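Local atomic coordinates of conserved protein (Geobacillus kaustophilus, PDB entry 2PCS), a protein that is of unknown function but belongs to the carbon monoxide dehydrogenase subunit G (CoxG) family of the Bet v 1-like clan and probably binds a small ligand. Residues K30-C35 with A48-G53; I64-D69 with K77-G82. One frame throughout, in Å; residues are numbered along the deposited sequence.

Contact 1. Residues K30-C35 with A48-G53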
# COMPACT_ATOMS: atom_id res chain seq x y z
N LYS A 30 -3.12 9.96 4.56
CA LYS A 30 -3.76 10.72 3.53
C LYS A 30 -3.83 9.97 2.23
O LYS A 30 -4.80 10.11 1.51
CB LYS A 30 -2.99 12.03 3.33
CG LYS A 30 -3.54 13.20 4.14
CD LYS A 30 -2.47 14.28 4.55
CE LYS A 30 -3.20 15.50 5.19
NZ LYS A 30 -2.32 16.49 5.94
N CYS A 31 -2.81 9.18 1.90
CA CYS A 31 -2.81 8.44 0.59
C CYS A 31 -3.45 7.04 0.59
O CYS A 31 -3.69 6.48 -0.48
CB CYS A 31 -1.40 8.39 -0.00
SG CYS A 31 -0.60 10.01 -0.15
N ILE A 32 -3.69 6.45 1.76
CA ILE A 32 -4.33 5.11 1.84
C ILE A 32 -5.80 5.37 1.77
O ILE A 32 -6.32 6.16 2.55
CB ILE A 32 -4.05 4.39 3.17
CG1 ILE A 32 -2.58 3.96 3.25
CG2 ILE A 32 -4.97 3.19 3.38
CD1 ILE A 32 -2.14 3.65 4.69
N MET A 33 -6.50 4.71 0.88
CA MET A 33 -7.92 5.00 0.81
C MET A 33 -8.71 4.48 1.99
O MET A 33 -8.55 3.33 2.41
CB MET A 33 -8.52 4.47 -0.48
CG MET A 33 -9.46 5.48 -1.16
SD MET A 33 -10.70 4.50 -1.94
CE MET A 33 -9.83 3.82 -3.35
N GLY A 34 -9.57 5.32 2.54
CA GLY A 34 -10.41 4.90 3.64
C GLY A 34 -9.76 5.13 4.98
O GLY A 34 -10.41 5.00 6.03
N CYS A 35 -8.48 5.48 4.95
CA CYS A 35 -7.71 5.64 6.16
C CYS A 35 -8.09 6.91 6.90
O CYS A 35 -7.92 8.01 6.39
CB CYS A 35 -6.22 5.57 5.89
SG CYS A 35 -5.31 5.35 7.43
N ALA A 48 -4.24 1.17 11.63
CA ALA A 48 -5.01 1.94 10.71
C ALA A 48 -6.50 1.63 10.91
O ALA A 48 -6.90 0.46 11.06
CB ALA A 48 -4.55 1.66 9.30
N ASP A 49 -7.30 2.69 10.97
CA ASP A 49 -8.77 2.61 11.00
C ASP A 49 -9.26 2.86 9.56
O ASP A 49 -9.20 3.99 9.07
CB ASP A 49 -9.34 3.64 11.99
CG ASP A 49 -10.87 3.90 11.82
OD1 ASP A 49 -11.64 2.94 11.52
OD2 ASP A 49 -11.31 5.06 12.01
N LEU A 50 -9.67 1.80 8.86
CA LEU A 50 -10.03 1.95 7.43
C LEU A 50 -11.55 1.89 7.22
O LEU A 50 -12.22 0.93 7.63
CB LEU A 50 -9.33 0.88 6.56
CG LEU A 50 -7.81 0.86 6.64
CD1 LEU A 50 -7.21 -0.41 6.07
CD2 LEU A 50 -7.21 2.04 5.97
N GLN A 51 -12.09 2.91 6.59
CA GLN A 51 -13.48 2.85 6.17
C GLN A 51 -13.55 2.84 4.66
O GLN A 51 -13.42 3.84 4.01
CB GLN A 51 -14.32 3.97 6.83
CG GLN A 51 -14.36 3.78 8.36
CD GLN A 51 -15.02 4.90 9.12
OE1 GLN A 51 -15.87 5.63 8.59
NE2 GLN A 51 -14.65 5.04 10.41
N ILE A 52 -13.74 1.66 4.13
CA ILE A 52 -13.65 1.47 2.72
C ILE A 52 -15.04 1.45 2.10
O ILE A 52 -15.87 0.57 2.42
CB ILE A 52 -12.82 0.22 2.42
CG1 ILE A 52 -11.35 0.52 2.78
CG2 ILE A 52 -12.96 -0.18 0.96
CD1 ILE A 52 -10.63 -0.63 3.42
N GLY A 53 -15.28 2.44 1.22
CA GLY A 53 -16.55 2.65 0.53
C GLY A 53 -16.75 1.83 -0.75
O GLY A 53 -17.87 1.64 -1.19
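Leu50 reaches across from its strand with one methyl, CD2, which meets both Ile32 and Cys35. Its CG stands anti to the carbonyl carbon (chi1 -57°), and beyond it CD2 comes to CG2 of Ile32, 3.6 Å away. The two side chains cross at about a right angle, so they touch through this one pair of methyls and not along their lengths. The same CD2 lies 3.7 Å from CB of Cys35. A leucine suits the place because its reach carries that one methyl out to both Ile32 and Cys35, while the compact cysteine lets it come close to the backbone. With SG of Cys35 anti to its own backbone N (chi1 -166°), the sulfur comes to 4.2 Å from CB of Ala48, a loose apolar contact that a small alanine allows.

The backbones are joined by one nearly straight hydrogen bond, from Gln51 N to Gly34 O at 2.7 Å, the donor standing above the carbonyl plane. CA of Leu50 adds a CA-H...O contact to the same oxygen. Gly34 sits in a type II turn from Ile32 to Cys35 at a phi of 89°, where a CB would be jammed against the preceding carbonyl and would run into Gln51 O.

The side chain of Ile32 comes within about 4 Å of a bound unknown ligand, so this loop probably helps to line the ligand site. Cys35 and Leu50 form a non-hydrogen-bonded antiparallel pair, where the chain leaving helix 25-31 enters edge strand 35-42. Strand 45-52 is also hydrogen-bonded to strand 59-71, while Met33 and Cys31 rest on helix 124-148.

Contact 2. Residues I64-D69 with K77-G82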
# COMPACT_ATOMS: atom_id res chain seq x y z
N ILE A 64 -3.30 -3.82 11.16
CA ILE A 64 -1.95 -3.62 11.68
C ILE A 64 -0.96 -3.60 10.50
O ILE A 64 -0.91 -4.53 9.70
CB ILE A 64 -1.50 -4.69 12.74
CG1 ILE A 64 -2.51 -4.86 13.92
CG2 ILE A 64 -0.14 -4.34 13.28
CD1 ILE A 64 -2.98 -3.56 14.54
N ILE A 65 -0.19 -2.53 10.40
CA ILE A 65 0.79 -2.37 9.33
C ILE A 65 2.15 -2.22 9.97
O ILE A 65 2.37 -1.23 10.68
CB ILE A 65 0.51 -1.08 8.49
CG1 ILE A 65 -0.95 -1.07 8.01
CG2 ILE A 65 1.47 -0.96 7.31
CD1 ILE A 65 -1.36 0.27 7.43
N GLU A 66 3.03 -3.21 9.76
CA GLU A 66 4.44 -3.17 10.18
C GLU A 66 5.44 -2.98 9.01
O GLU A 66 5.46 -3.77 8.09
CB GLU A 66 4.83 -4.40 10.98
CG GLU A 66 6.14 -4.14 11.77
CD GLU A 66 6.69 -5.35 12.52
OE1 GLU A 66 7.81 -5.24 13.15
OE2 GLU A 66 6.01 -6.42 12.47
N VAL A 67 6.23 -1.91 9.08
CA VAL A 67 7.36 -1.68 8.16
C VAL A 67 8.63 -2.40 8.67
O VAL A 67 9.11 -2.09 9.73
CB VAL A 67 7.61 -0.15 7.96
CG1 VAL A 67 8.44 0.11 6.72
CG2 VAL A 67 6.27 0.59 7.81
N THR A 68 9.15 -3.40 7.94
CA THR A 68 10.36 -4.11 8.35
C THR A 68 11.47 -4.11 7.24
O THR A 68 11.25 -3.58 6.16
CB THR A 68 10.03 -5.54 8.73
OG1 THR A 68 9.67 -6.27 7.56
CG2 THR A 68 8.85 -5.58 9.66
N ASP A 69 12.66 -4.67 7.54
CA ASP A 69 13.80 -4.82 6.62
C ASP A 69 14.10 -3.48 5.95
O ASP A 69 14.30 -3.39 4.77
CB ASP A 69 13.50 -5.94 5.61
CG ASP A 69 14.75 -6.51 4.91
OD1 ASP A 69 15.85 -6.53 5.51
OD2 ASP A 69 14.63 -6.98 3.75
N LYS A 77 10.02 -3.84 3.54
CA LYS A 77 8.99 -4.85 3.52
C LYS A 77 7.82 -4.40 4.36
O LYS A 77 7.99 -3.63 5.28
CB LYS A 77 9.52 -6.20 3.97
CG LYS A 77 10.61 -6.71 3.06
CD LYS A 77 11.00 -8.15 3.44
CE LYS A 77 11.81 -8.88 2.35
NZ LYS A 77 12.72 -9.90 3.03
N LEU A 78 6.61 -4.84 4.00
CA LEU A 78 5.39 -4.52 4.76
C LEU A 78 4.71 -5.77 5.22
O LEU A 78 4.58 -6.71 4.43
CB LEU A 78 4.39 -3.72 3.92
CG LEU A 78 4.61 -2.23 3.67
CD1 LEU A 78 3.28 -1.78 3.04
CD2 LEU A 78 4.98 -1.31 4.91
N LEU A 79 4.27 -5.80 6.47
CA LEU A 79 3.39 -6.90 6.94
C LEU A 79 2.09 -6.26 7.31
O LEU A 79 2.08 -5.28 8.06
CB LEU A 79 3.98 -7.61 8.15
CG LEU A 79 5.46 -8.04 8.08
CD1 LEU A 79 5.92 -8.59 9.46
CD2 LEU A 79 5.65 -9.13 6.98
N VAL A 80 1.01 -6.76 6.71
CA VAL A 80 -0.33 -6.24 6.96
C VAL A 80 -1.32 -7.32 7.50
O VAL A 80 -1.47 -8.38 6.87
CB VAL A 80 -0.97 -5.55 5.75
CG1 VAL A 80 -2.40 -5.07 6.13
CG2 VAL A 80 -0.15 -4.36 5.23
N ASN A 81 -1.93 -7.04 8.66
CA ASN A 81 -3.04 -7.83 9.23
C ASN A 81 -4.27 -6.95 9.38
O ASN A 81 -4.28 -6.03 10.18
CB ASN A 81 -2.66 -8.44 10.57
CG ASN A 81 -1.47 -9.36 10.46
OD1 ASN A 81 -0.33 -8.95 10.70
ND2 ASN A 81 -1.71 -10.62 10.06
N GLY A 82 -5.27 -7.19 8.55
CA GLY A 82 -6.48 -6.39 8.52
C GLY A 82 -7.71 -7.28 8.78
O GLY A 82 -7.75 -8.44 8.37
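Leu78 seats its CD2 methyl as a bump against Val67, 3.7 Å from CG2 and 4.0 Å from CA of that valine, the two side chains lying side by side and pointing the same way. CG of Leu78 stands anti to the carbonyl carbon (chi1 -77°), and beyond it CD2 comes nearer to the facing strand, where the short valine leaves it room. Ile65 offers its CG2 more loosely to Leu78 CD2 and Val80 CG2, each at 4.3 Å. The beta-branched Ile65, Val67 and Val80 suit a strand, and with Leu78 they form an apolar face; the side chain of Leu78 is about 4 Å from a bound unknown ligand. The strands are the arms of an antiparallel beta hairpin within the curved sheet of the Bet v 1-like fold, held by three pairs of backbone hydrogen bonds. The other, partly exposed face suits longer and polar chains: Leu79 runs alongside the extended Glu66, and Thr68 OG1 touches CB of Lys77. The lysine's CG and CD lie across Asp69 CB before NZ reaches a long salt bridge with Asp69 OD2 (3.6 Å), which His75 also hydrogen-bonds. An alanine in place of Lys77 would probably cost Asp69 this charged mate and open a gap beside the aspartate's CB. Asn81 ND2 bonds to Asn90 OD1.

Overall arrangement
Both contacts belong to one antiparallel sheet and both are surface contacts of the chain, contact 1 including the buried Ala48 and contact 2 no buried residue, though each sends one side chain to about 4 Å from a bound unknown ligand. Their centres are about 16 Å apart. Contact 1 closes along the chain before contact 2 opens, and the two meet where Ala48 CB packs against Ile65 CD1 at 3.9 Å, on neighbouring strands 45-52 and 59-71. Contact 1 marks where a turn from a helix first joins the sheet edge, with little backbone bonding and a few methyls. Contact 2, between strands further into the sheet, buries about twice the area and adds regular backbone pairing and charge.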